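Local coordinates for protein transcriptional regulator, TetR family (Thermus thermophilus, PDB 3VPR) that represses transcription as a TetR-family regulator, probably by binding operator DNA through the helix-turn-helix motifs of a dimer, at residues A13-E18 with E22-Q27; D28-Q31 with S36-A39; I54-L59 with I116-R121; E124-I129 with R149-M154. All coordinates share one frame; numbering follows the deposited sequence.

Four contacts follow this all-helical repressor from its DNA-binding end towards its dimer interface. Contacts 1 and 2 share helix 26-33 and touch each other, Leu-15 and Phe-16 of the first packing on Leu-29 of the second; contact 1 is buried, whereas contact 2 is partly buried, one buried methyl between two exposed residues. Contact 3, its centre about 7 Å from the centre of the chain and only partly buried, joins helix 47-70 to helix 109-135. The latter helix runs on into contact 4, which is buried. None has a hydrogen bond across its segments; contacts 1, 3 and 4 pack apolar side chains, contact 2 sets a methyl on a peptide, and in contact 4 charges also meet, beside a second subunit.

Contact 1: A13-E18 with E22-Q27; sequences AKLFTE and EATSVQ
Thr-24 is the wedge of this contact, its methyl pushed against Leu-15 and its CB set against the rim of the Phe-16 ring. Leu-15 CD2 and Thr-24 CG2 lie 3.5 Å apart, tighter than usual for two carbons. Thr-24 CB sits in the plane of the phenyl group, 3.7 Å from Phe-16 CE1. The threonine torsion (chi1 -58°) divides the labour: CG2 is set opposite the backbone N and enters the apolar gap, while OG1 stays beside that N and hydrogen-bonds to Gly-20 O. Further out, Tyr-21 meets the Phe-16 ring edge-to-face, and Leu-29 of helix 26-33 touches Leu-15, Phe-16 and Thr-24 alike. Ser-25 follows as the N-cap of that helix, its OG bonded to Asp-28 N. Replacing Phe-16 with an alanine would probably open a gap beside Thr-24 CB and leave Tyr-21 without its ring partner. No hydrogen bond links these two segments, so their own contact is one of shape and apolar packing, and the threonine hydroxyl at the join is paid for locally by Gly-20, leaving the methyl to the three-helix core.

Contact 2: D28-Q31 with S36-A39; sequences DLAQ and SKAA
Ala-30 meets Lys-37 and Ser-36 inside the helix-turn-helix motif, where helix 26-33 passes through a short turn into helix 37-44, the element that in TetR-family repressors enters the DNA groove. The tight part is a single methyl group. Ala-30 CB presses on the peptide that opens the second helix, 3.8 Å from Lys-37 N and 3.9 Å from Ser-36 C, and the CA atoms of Ala-30 and Lys-37 are only 5.3 Å apart. So short a side chain lets the two helices come this close at the turn. On its inner flank the same methyl touches Leu-40, and neighbouring Leu-29 packs on Leu-40 too and on Ala-12 of helix 4-19.

The outer side is much looser. Toward Ala-30, Lys-37 gives its CG, 4.0 Å from Ala-30 CB; beyond this the chain bends at chi3 (-63°) and its end leads away from 28-31, while the chain also touches Gln-27, earlier on the same helix. Ser-36, likewise exposed, turns its CB away from 28-31 and serves its own helix instead, as N-cap. No hydrogen bond crosses between the segments, and the cap itself is slack: Ser-36 OG accepts a weak bond from Ala-39 N, 3.4 Å long, with an angle of 151° at the hydrogen.

Contact 3: I54-L59 with I116-R121; sequences ISLLAL and IALRDR
Leu-118 reaches Leu-56 and Leu-59 because its chain is nearly fully drawn out: CG stands opposite the carbonyl carbon (chi1 -81°) and CD1 continues in the extended sense (chi2 174°), so that this one methyl becomes the probe sent to helix 47-70. Leu-56 answers with a first torsion of -130°, well away from a staggered position, which swings its end inwards although its CB does not point across the contact. The two methyls, Leu-56 CD1 and Leu-118 CD1, then meet at 3.9 Å, with the side chains at about a right angle. Leu-59 supplies the root of its side chain: its CB lies 3.9 Å from Leu-118 CD1 and equally 3.9 Å from Leu-118 CB, where the backbones come nearest, the CA atoms of Leu-59 and Leu-118 being 6.2 Å apart.

Lys-60 and Val-63 also touch Leu-118, while Leu-59 packs on Met-100 and Thr-115. On helix 109-135, Arg-119 NH2 forms a salt bridge with Asp-120 OD1 at 2.9 Å, and Ile-116 CG2 lies over one face of the guanidinium, toward its rim.

In TetR-family proteins the helix after the DNA-binding motif connects it to the regulatory domain. Between 54-59 and 116-121 that join is apolar, without a hydrogen bond; Arg-121 adds a long, weak ion pair to Glu-67.

Contact 4: E124-I129 with R149-M154; sequences ENLRAI and RAVLSM
Leu-126 makes the apolar half of this contact, driving CD2 between Val-151 and Leu-152. With CG set opposite the backbone N (chi1 177°), the leucine projects straight at helix 144-161, and CD2 comes to 3.8 Å from Val-151 CB and to the same 3.8 Å from Leu-152 CG. It crosses the valine obliquely but slides past the other leucine in the opposite sense. Leu-79 and Phe-82 of helix 75-92 pack on Leu-126 as well. A long side chain is needed here, since the axes of segments 124-129 and 149-154 approach no closer than 10.5 Å, their directions 126° apart.

The charged half lies to one side. Arg-127 NH2 and Arg-149 NH2 stand 3.9 Å apart, the former guanidinium offering its edge and the two planes inclined by 75°. Glu-123 probably offsets the like charges, through a salt bridge with Arg-149 and a long, weak ion pair with Arg-127. Arg-149 additionally forms a cation-pi contact with Trp-161 of the second subunit and packs on Tyr-177 of that subunit.

Within helix 144-161, Ser-153 OG donates to Arg-149 O at 2.6 Å. This carbonyl also receives Ser-153 N, from the other face of its plane, so the hydroxyl of this buried serine is satisfied by its own helix.

One side of helix 144-161 is thus held by apolar packing inside the subunit, while Arg-149 links Glu-123 of its own chain to the second subunit, consistent with the helical dimer interface of TetR-family regulators.

Contact 1: A13-E18 with E22-Q27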
loop_
_atom_site.group_PDB
_atom_site.type_symbol
_atom_site.label_atom_id
_atom_site.label_comp_id
_atom_site.label_asym_id
_atom_site.label_seq_id
_atom_site.Cartn_x
_atom_site.Cartn_y
_atom_site.Cartn_z
ATOM N N ALA A 13 0.338 14.476 -15.112
ATOM C CA ALA A 13 0.487 13.239 -14.364
ATOM C C ALA A 13 1.966 12.835 -14.253
ATOM O O ALA A 13 2.418 12.431 -13.185
ATOM C CB ALA A 13 -0.321 12.122 -15.016
ATOM N N LYS A 14 2.718 12.942 -15.347
ATOM C CA LYS A 14 4.137 12.588 -15.302
ATOM C C LYS A 14 4.916 13.558 -14.419
ATOM O O LYS A 14 5.762 13.147 -13.633
ATOM C CB LYS A 14 4.756 12.601 -16.694
ATOM C CG LYS A 14 4.255 11.521 -17.616
ATOM C CD LYS A 14 4.952 11.631 -18.969
ATOM C CE LYS A 14 4.377 10.646 -19.974
ATOM N NZ LYS A 14 5.057 10.759 -21.294
ATOM N N LEU A 15 4.622 14.845 -14.542
ATOM C CA LEU A 15 5.335 15.841 -13.755
ATOM C C LEU A 15 5.063 15.649 -12.266
ATOM O O LEU A 15 5.976 15.746 -11.452
ATOM C CB LEU A 15 4.953 17.254 -14.205
ATOM C CG LEU A 15 5.653 18.357 -13.421
ATOM C CD1 LEU A 15 7.166 18.192 -13.553
ATOM C CD2 LEU A 15 5.218 19.713 -13.938
ATOM N N PHE A 16 3.814 15.362 -11.914
ATOM C CA PHE A 16 3.461 15.142 -10.517
ATOM C C PHE A 16 4.182 13.900 -9.999
ATOM O O PHE A 16 4.580 13.849 -8.841
ATOM C CB PHE A 16 1.954 14.947 -10.342
ATOM C CG PHE A 16 1.136 16.179 -10.615
ATOM C CD1 PHE A 16 1.648 17.445 -10.360
ATOM C CD2 PHE A 16 -0.171 16.065 -11.092
ATOM C CE1 PHE A 16 0.868 18.588 -10.578
ATOM C CE2 PHE A 16 -0.958 17.191 -11.310
ATOM C CZ PHE A 16 -0.439 18.459 -11.054
ATOM N N THR A 17 4.333 12.895 -10.855
ATOM C CA THR A 17 5.023 11.672 -10.470
ATOM C C THR A 17 6.517 11.954 -10.241
ATOM O O THR A 17 7.136 11.380 -9.352
ATOM C CB THR A 17 4.871 10.587 -11.567
ATOM O OG1 THR A 17 3.502 10.173 -11.635
ATOM C CG2 THR A 17 5.761 9.372 -11.266
ATOM N N GLU A 18 7.077 12.854 -11.045
ATOM C CA GLU A 18 8.492 13.215 -10.962
ATOM C C GLU A 18 8.813 14.213 -9.848
ATOM O O GLU A 18 9.849 14.102 -9.199
ATOM C CB GLU A 18 8.966 13.796 -12.308
ATOM C CG GLU A 18 8.958 12.811 -13.495
ATOM C CD GLU A 18 8.965 13.516 -14.868
ATOM O OE1 GLU A 18 9.045 12.820 -15.909
ATOM O OE2 GLU A 18 8.877 14.763 -14.913
ATOM N N GLU A 22 2.106 18.314 -4.579
ATOM C CA GLU A 22 2.225 19.517 -3.779
ATOM C C GLU A 22 3.354 20.446 -4.211
ATOM O O GLU A 22 3.179 21.666 -4.236
ATOM C CB GLU A 22 2.392 19.132 -2.310
ATOM C CG GLU A 22 1.101 18.684 -1.654
ATOM C CD GLU A 22 0.044 19.769 -1.708
ATOM O OE1 GLU A 22 0.378 20.923 -1.364
ATOM O OE2 GLU A 22 -1.113 19.480 -2.088
ATOM N N ALA A 23 4.501 19.876 -4.569
ATOM C CA ALA A 23 5.655 20.679 -4.976
ATOM C C ALA A 23 5.610 21.169 -6.417
ATOM O O ALA A 23 6.561 21.788 -6.887
ATOM C CB ALA A 23 6.938 19.899 -4.744
ATOM N N THR A 24 4.519 20.894 -7.125
ATOM C CA THR A 24 4.401 21.347 -8.509
ATOM C C THR A 24 3.385 22.480 -8.604
ATOM O O THR A 24 2.218 22.310 -8.262
ATOM C CB THR A 24 3.979 20.194 -9.441
ATOM O OG1 THR A 24 4.942 19.142 -9.345
ATOM C CG2 THR A 24 3.911 20.667 -10.886
ATOM N N SER A 25 3.839 23.640 -9.072
ATOM C CA SER A 25 2.968 24.803 -9.192
ATOM C C SER A 25 2.283 24.860 -10.544
ATOM O O SER A 25 2.700 24.199 -11.492
ATOM C CB SER A 25 3.778 26.087 -9.009
ATOM O OG SER A 25 4.540 26.370 -10.175
ATOM N N VAL A 26 1.223 25.651 -10.632
ATOM C CA VAL A 26 0.516 25.820 -11.893
ATOM C C VAL A 26 1.541 26.424 -12.858
ATOM O O VAL A 26 1.554 26.112 -14.048
ATOM C CB VAL A 26 -0.698 26.777 -11.726
ATOM C CG1 VAL A 26 -1.194 27.263 -13.088
ATOM C CG2 VAL A 26 -1.827 26.041 -10.999
ATOM N N GLN A 27 2.412 27.269 -12.320
ATOM C CA GLN A 27 3.463 27.913 -13.104
ATOM C C GLN A 27 4.368 26.849 -13.712
ATOM O O GLN A 27 4.716 26.926 -14.889
ATOM C CB GLN A 27 4.301 28.844 -12.219
ATOM C CG GLN A 27 5.304 29.675 -12.985
ATOM C CD GLN A 27 4.639 30.576 -14.001
ATOM O OE1 GLN A 27 3.833 31.435 -13.649
ATOM N NE2 GLN A 27 4.969 30.383 -15.274
#

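Contact 2: D28-Q31 with S36-A39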
loop_
_atom_site.group_PDB
_atom_site.type_symbol
_atom_site.label_atom_id
_atom_site.label_comp_id
_atom_site.label_asym_id
_atom_site.label_seq_id
_atom_site.Cartn_x
_atom_site.Cartn_y
_atom_site.Cartn_z
ATOM N N ASP A 28 4.743 25.863 -12.898
ATOM C CA ASP A 28 5.595 24.763 -13.345
ATOM C C ASP A 28 4.981 23.995 -14.512
ATOM O O ASP A 28 5.664 23.707 -15.498
ATOM C CB ASP A 28 5.857 23.777 -12.202
ATOM C CG ASP A 28 6.751 24.354 -11.128
ATOM O OD1 ASP A 28 7.607 25.209 -11.456
ATOM O OD2 ASP A 28 6.613 23.939 -9.956
ATOM N N LEU A 29 3.696 23.653 -14.393
ATOM C CA LEU A 29 3.003 22.916 -15.444
ATOM C C LEU A 29 2.921 23.726 -16.727
ATOM O O LEU A 29 3.137 23.201 -17.819
ATOM C CB LEU A 29 1.573 22.556 -15.009
ATOM C CG LEU A 29 1.323 21.484 -13.942
ATOM C CD1 LEU A 29 -0.149 21.514 -13.527
ATOM C CD2 LEU A 29 1.698 20.108 -14.486
ATOM N N ALA A 30 2.600 25.007 -16.593
ATOM C CA ALA A 30 2.457 25.868 -17.759
ATOM C C ALA A 30 3.731 25.922 -18.584
ATOM O O ALA A 30 3.678 25.840 -19.812
ATOM C CB ALA A 30 2.056 27.261 -17.333
ATOM N N GLN A 31 4.870 26.058 -17.911
ATOM C CA GLN A 31 6.152 26.134 -18.601
ATOM C C GLN A 31 6.574 24.774 -19.147
ATOM O O GLN A 31 7.110 24.682 -20.246
ATOM C CB GLN A 31 7.228 26.679 -17.660
ATOM C CG GLN A 31 6.939 28.079 -17.156
ATOM C CD GLN A 31 8.125 28.683 -16.441
ATOM O OE1 GLN A 31 8.658 28.099 -15.494
ATOM N NE2 GLN A 31 8.551 29.859 -16.895
ATOM N N SER A 36 0.570 29.171 -21.411
ATOM C CA SER A 36 0.474 30.205 -20.389
ATOM C C SER A 36 -0.410 29.624 -19.278
ATOM O O SER A 36 -1.162 28.663 -19.503
ATOM C CB SER A 36 -0.178 31.462 -20.963
ATOM O OG SER A 36 -1.411 31.153 -21.593
ATOM N N LYS A 37 -0.300 30.194 -18.085
ATOM C CA LYS A 37 -1.098 29.749 -16.954
ATOM C C LYS A 37 -2.572 29.946 -17.298
ATOM O O LYS A 37 -3.434 29.205 -16.829
ATOM C CB LYS A 37 -0.753 30.566 -15.711
ATOM C CG LYS A 37 0.678 30.415 -15.233
ATOM C CD LYS A 37 0.979 31.431 -14.140
ATOM C CE LYS A 37 0.867 32.861 -14.672
ATOM N NZ LYS A 37 0.937 33.887 -13.588
ATOM N N ALA A 38 -2.848 30.949 -18.127
ATOM C CA ALA A 38 -4.214 31.253 -18.533
ATOM C C ALA A 38 -4.810 30.086 -19.307
ATOM O O ALA A 38 -5.971 29.720 -19.105
ATOM C CB ALA A 38 -4.245 32.530 -19.393
ATOM N N ALA A 39 -4.009 29.510 -20.197
ATOM C CA ALA A 39 -4.458 28.385 -21.003
ATOM C C ALA A 39 -4.821 27.193 -20.113
ATOM O O ALA A 39 -5.795 26.476 -20.383
ATOM C CB ALA A 39 -3.371 27.992 -21.999
#

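Contact 3: I54-L59 with I116-R121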
loop_
_atom_site.group_PDB
_atom_site.type_symbol
_atom_site.label_atom_id
_atom_site.label_comp_id
_atom_site.label_asym_id
_atom_site.label_seq_id
_atom_site.Cartn_x
_atom_site.Cartn_y
_atom_site.Cartn_z
ATOM N N ILE A 54 -7.175 13.517 -13.451
ATOM C CA ILE A 54 -6.185 12.466 -13.580
ATOM C C ILE A 54 -6.667 11.257 -12.752
ATOM O O ILE A 54 -6.629 10.115 -13.210
ATOM C CB ILE A 54 -4.814 12.939 -13.065
ATOM C CG1 ILE A 54 -4.167 13.859 -14.107
ATOM C CG2 ILE A 54 -3.923 11.739 -12.747
ATOM C CD1 ILE A 54 -2.877 14.509 -13.651
ATOM N N SER A 55 -7.128 11.515 -11.533
ATOM C CA SER A 55 -7.613 10.439 -10.661
ATOM C C SER A 55 -8.801 9.721 -11.296
ATOM O O SER A 55 -8.840 8.495 -11.349
ATOM C CB SER A 55 -8.015 11.010 -9.302
ATOM O OG SER A 55 -6.891 11.590 -8.666
ATOM N N LEU A 56 -9.762 10.495 -11.783
ATOM C CA LEU A 56 -10.942 9.942 -12.446
ATOM C C LEU A 56 -10.514 9.034 -13.606
ATOM O O LEU A 56 -10.926 7.879 -13.682
ATOM C CB LEU A 56 -11.809 11.088 -12.974
ATOM C CG LEU A 56 -13.307 11.096 -12.663
ATOM C CD1 LEU A 56 -13.537 10.890 -11.168
ATOM C CD2 LEU A 56 -13.892 12.429 -13.124
ATOM N N LEU A 57 -9.677 9.556 -14.501
ATOM C CA LEU A 57 -9.179 8.789 -15.650
ATOM C C LEU A 57 -8.591 7.439 -15.232
ATOM O O LEU A 57 -8.842 6.410 -15.860
ATOM C CB LEU A 57 -8.119 9.600 -16.402
ATOM C CG LEU A 57 -7.487 9.018 -17.672
ATOM C CD1 LEU A 57 -7.032 10.165 -18.566
ATOM C CD2 LEU A 57 -6.312 8.088 -17.327
ATOM N N ALA A 58 -7.803 7.442 -14.168
ATOM C CA ALA A 58 -7.208 6.208 -13.690
ATOM C C ALA A 58 -8.252 5.276 -13.085
ATOM O O ALA A 58 -8.267 4.090 -13.399
ATOM C CB ALA A 58 -6.116 6.515 -12.663
ATOM N N LEU A 59 -9.121 5.815 -12.227
ATOM C CA LEU A 59 -10.154 5.018 -11.562
ATOM C C LEU A 59 -11.260 4.517 -12.477
ATOM O O LEU A 59 -11.739 3.397 -12.295
ATOM C CB LEU A 59 -10.759 5.803 -10.388
ATOM C CG LEU A 59 -9.767 6.014 -9.234
ATOM C CD1 LEU A 59 -10.314 7.010 -8.225
ATOM C CD2 LEU A 59 -9.479 4.681 -8.574
ATOM N N ILE A 116 -13.553 8.228 -4.488
ATOM C CA ILE A 116 -13.632 7.116 -3.547
ATOM C C ILE A 116 -14.797 6.218 -3.940
ATOM O O ILE A 116 -14.743 5.006 -3.767
ATOM C CB ILE A 116 -13.834 7.616 -2.090
ATOM C CG1 ILE A 116 -12.667 8.510 -1.670
ATOM C CG2 ILE A 116 -13.947 6.432 -1.137
ATOM C CD1 ILE A 116 -11.305 7.837 -1.744
ATOM N N ALA A 117 -15.850 6.820 -4.483
ATOM C CA ALA A 117 -17.009 6.050 -4.915
ATOM C C ALA A 117 -16.596 5.107 -6.054
ATOM O O ALA A 117 -17.157 4.026 -6.202
ATOM C CB ALA A 117 -18.133 6.987 -5.370
ATOM N N LEU A 118 -15.620 5.518 -6.862
ATOM C CA LEU A 118 -15.143 4.662 -7.954
ATOM C C LEU A 118 -14.255 3.546 -7.382
ATOM O O LEU A 118 -14.294 2.403 -7.844
ATOM C CB LEU A 118 -14.369 5.481 -8.991
ATOM C CG LEU A 118 -15.252 6.242 -9.994
ATOM C CD1 LEU A 118 -14.374 7.120 -10.877
ATOM C CD2 LEU A 118 -16.050 5.259 -10.852
ATOM N N ARG A 119 -13.459 3.886 -6.374
ATOM C CA ARG A 119 -12.609 2.901 -5.721
ATOM C C ARG A 119 -13.523 1.878 -5.025
ATOM O O ARG A 119 -13.328 0.674 -5.166
ATOM C CB ARG A 119 -11.711 3.576 -4.685
ATOM C CG ARG A 119 -10.827 2.622 -3.916
ATOM C CD ARG A 119 -10.469 3.195 -2.546
ATOM N NE ARG A 119 -11.572 3.086 -1.595
ATOM C CZ ARG A 119 -11.556 3.606 -0.371
ATOM N NH1 ARG A 119 -10.491 4.279 0.051
ATOM N NH2 ARG A 119 -12.599 3.439 0.441
ATOM N N ASP A 120 -14.518 2.362 -4.272
ATOM C CA ASP A 120 -15.442 1.463 -3.590
ATOM C C ASP A 120 -16.163 0.559 -4.593
ATOM O O ASP A 120 -16.342 -0.634 -4.341
ATOM C CB ASP A 120 -16.473 2.249 -2.761
ATOM C CG ASP A 120 -15.896 2.766 -1.441
ATOM O OD1 ASP A 120 -14.760 2.375 -1.090
ATOM O OD2 ASP A 120 -16.576 3.556 -0.748
ATOM N N ARG A 121 -16.554 1.124 -5.735
ATOM C CA ARG A 121 -17.260 0.368 -6.775
ATOM C C ARG A 121 -16.409 -0.790 -7.275
ATOM O O ARG A 121 -16.906 -1.899 -7.513
ATOM C CB ARG A 121 -17.615 1.298 -7.938
ATOM C CG ARG A 121 -18.483 0.696 -9.036
ATOM C CD ARG A 121 -18.924 1.814 -9.999
ATOM N NE ARG A 121 -19.778 1.347 -11.091
ATOM C CZ ARG A 121 -21.011 0.872 -10.935
ATOM N NH1 ARG A 121 -21.555 0.795 -9.727
ATOM N NH2 ARG A 121 -21.700 0.468 -11.993
#

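Contact 4: E124-I129 with R149-M154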
loop_
_atom_site.group_PDB
_atom_site.type_symbol
_atom_site.label_atom_id
_atom_site.label_comp_id
_atom_site.label_asym_id
_atom_site.label_seq_id
_atom_site.Cartn_x
_atom_site.Cartn_y
_atom_site.Cartn_z
ATOM N N GLU A 124 -16.298 -3.445 -4.696
ATOM C CA GLU A 124 -17.592 -4.128 -4.671
ATOM C C GLU A 124 -17.729 -5.127 -5.828
ATOM O O GLU A 124 -18.352 -6.174 -5.672
ATOM C CB GLU A 124 -18.732 -3.104 -4.706
ATOM C CG GLU A 124 -20.123 -3.719 -4.616
ATOM C CD GLU A 124 -20.268 -4.686 -3.447
ATOM O OE1 GLU A 124 -19.981 -4.282 -2.294
ATOM O OE2 GLU A 124 -20.672 -5.851 -3.685
ATOM N N ASN A 125 -17.141 -4.819 -6.982
ATOM C CA ASN A 125 -17.214 -5.749 -8.111
ATOM C C ASN A 125 -16.373 -6.990 -7.800
ATOM O O ASN A 125 -16.719 -8.113 -8.197
ATOM C CB ASN A 125 -16.703 -5.106 -9.403
ATOM C CG ASN A 125 -17.676 -4.089 -9.978
ATOM O OD1 ASN A 125 -18.888 -4.261 -9.880
ATOM N ND2 ASN A 125 -17.147 -3.030 -10.598
ATOM N N LEU A 126 -15.264 -6.792 -7.085
ATOM C CA LEU A 126 -14.408 -7.917 -6.740
ATOM C C LEU A 126 -15.160 -8.798 -5.752
ATOM O O LEU A 126 -15.159 -10.021 -5.871
ATOM C CB LEU A 126 -13.088 -7.430 -6.119
ATOM C CG LEU A 126 -12.111 -8.517 -5.644
ATOM C CD1 LEU A 126 -11.818 -9.478 -6.777
ATOM C CD2 LEU A 126 -10.811 -7.861 -5.132
ATOM N N ARG A 127 -15.803 -8.163 -4.780
ATOM C CA ARG A 127 -16.569 -8.883 -3.779
ATOM C C ARG A 127 -17.664 -9.708 -4.431
ATOM O O ARG A 127 -17.920 -10.846 -4.020
ATOM C CB ARG A 127 -17.181 -7.908 -2.773
ATOM C CG ARG A 127 -16.145 -7.174 -1.932
ATOM C CD ARG A 127 -16.792 -6.426 -0.775
ATOM N NE ARG A 127 -15.806 -5.666 -0.012
ATOM C CZ ARG A 127 -16.095 -4.881 1.022
ATOM N NH1 ARG A 127 -17.351 -4.750 1.426
ATOM N NH2 ARG A 127 -15.130 -4.222 1.653
ATOM N N ALA A 128 -18.308 -9.138 -5.447
ATOM C CA ALA A 128 -19.373 -9.853 -6.154
ATOM C C ALA A 128 -18.821 -11.121 -6.796
ATOM O O ALA A 128 -19.483 -12.154 -6.786
ATOM C CB ALA A 128 -20.017 -8.955 -7.227
ATOM N N ILE A 129 -17.617 -11.048 -7.362
ATOM C CA ILE A 129 -17.007 -12.230 -7.978
ATOM C C ILE A 129 -16.703 -13.286 -6.905
ATOM O O ILE A 129 -16.984 -14.466 -7.082
ATOM C CB ILE A 129 -15.691 -11.884 -8.700
ATOM C CG1 ILE A 129 -15.970 -10.986 -9.903
ATOM C CG2 ILE A 129 -14.983 -13.151 -9.142
ATOM C CD1 ILE A 129 -14.709 -10.543 -10.635
ATOM N N ARG A 149 -10.137 -7.580 0.203
ATOM C CA ARG A 149 -9.125 -6.645 0.661
ATOM C C ARG A 149 -7.737 -7.271 0.471
ATOM O O ARG A 149 -6.765 -6.584 0.155
ATOM C CB ARG A 149 -9.376 -6.298 2.134
ATOM C CG ARG A 149 -8.457 -5.231 2.702
ATOM C CD ARG A 149 -8.771 -3.873 2.111
ATOM N NE ARG A 149 -10.148 -3.478 2.391
ATOM C CZ ARG A 149 -10.684 -2.321 2.018
ATOM N NH1 ARG A 149 -9.955 -1.441 1.346
ATOM N NH2 ARG A 149 -11.949 -2.045 2.316
ATOM N N ALA A 150 -7.651 -8.582 0.643
ATOM C CA ALA A 150 -6.375 -9.274 0.482
ATOM C C ALA A 150 -5.898 -9.122 -0.962
ATOM O O ALA A 150 -4.745 -8.771 -1.215
ATOM C CB ALA A 150 -6.531 -10.739 0.827
ATOM N N VAL A 151 -6.796 -9.381 -1.904
ATOM C CA VAL A 151 -6.468 -9.264 -3.317
ATOM C C VAL A 151 -6.095 -7.827 -3.726
ATOM O O VAL A 151 -5.070 -7.605 -4.379
ATOM C CB VAL A 151 -7.654 -9.743 -4.195
ATOM C CG1 VAL A 151 -7.316 -9.590 -5.667
ATOM C CG2 VAL A 151 -7.974 -11.182 -3.872
ATOM N N LEU A 152 -6.923 -6.856 -3.348
ATOM C CA LEU A 152 -6.652 -5.468 -3.701
ATOM C C LEU A 152 -5.312 -5.044 -3.099
ATOM O O LEU A 152 -4.549 -4.294 -3.722
ATOM C CB LEU A 152 -7.795 -4.559 -3.221
ATOM C CG LEU A 152 -9.100 -4.619 -4.046
ATOM C CD1 LEU A 152 -10.215 -3.855 -3.340
ATOM C CD2 LEU A 152 -8.863 -4.027 -5.439
ATOM N N SER A 153 -5.011 -5.540 -1.900
ATOM C CA SER A 153 -3.738 -5.207 -1.271
ATOM C C SER A 153 -2.590 -5.703 -2.148
ATOM O O SER A 153 -1.609 -4.994 -2.357
ATOM C CB SER A 153 -3.634 -5.835 0.128
ATOM O OG SER A 153 -4.622 -5.298 0.996
HETATM N N MSE A 154 -2.702 -6.919 -2.671
HETATM C CA MSE A 154 -1.625 -7.431 -3.512
HETATM C C MSE A 154 -1.459 -6.563 -4.765
HETATM O O MSE A 154 -0.346 -6.173 -5.124
HETATM C CB MSE A 154 -1.893 -8.887 -3.910
HETATM C CG MSE A 154 -1.863 -9.875 -2.747
HETATM SE SE MSE A 154 -2.423 -11.668 -3.258
HETATM C CE MSE A 154 -4.268 -11.597 -2.772
#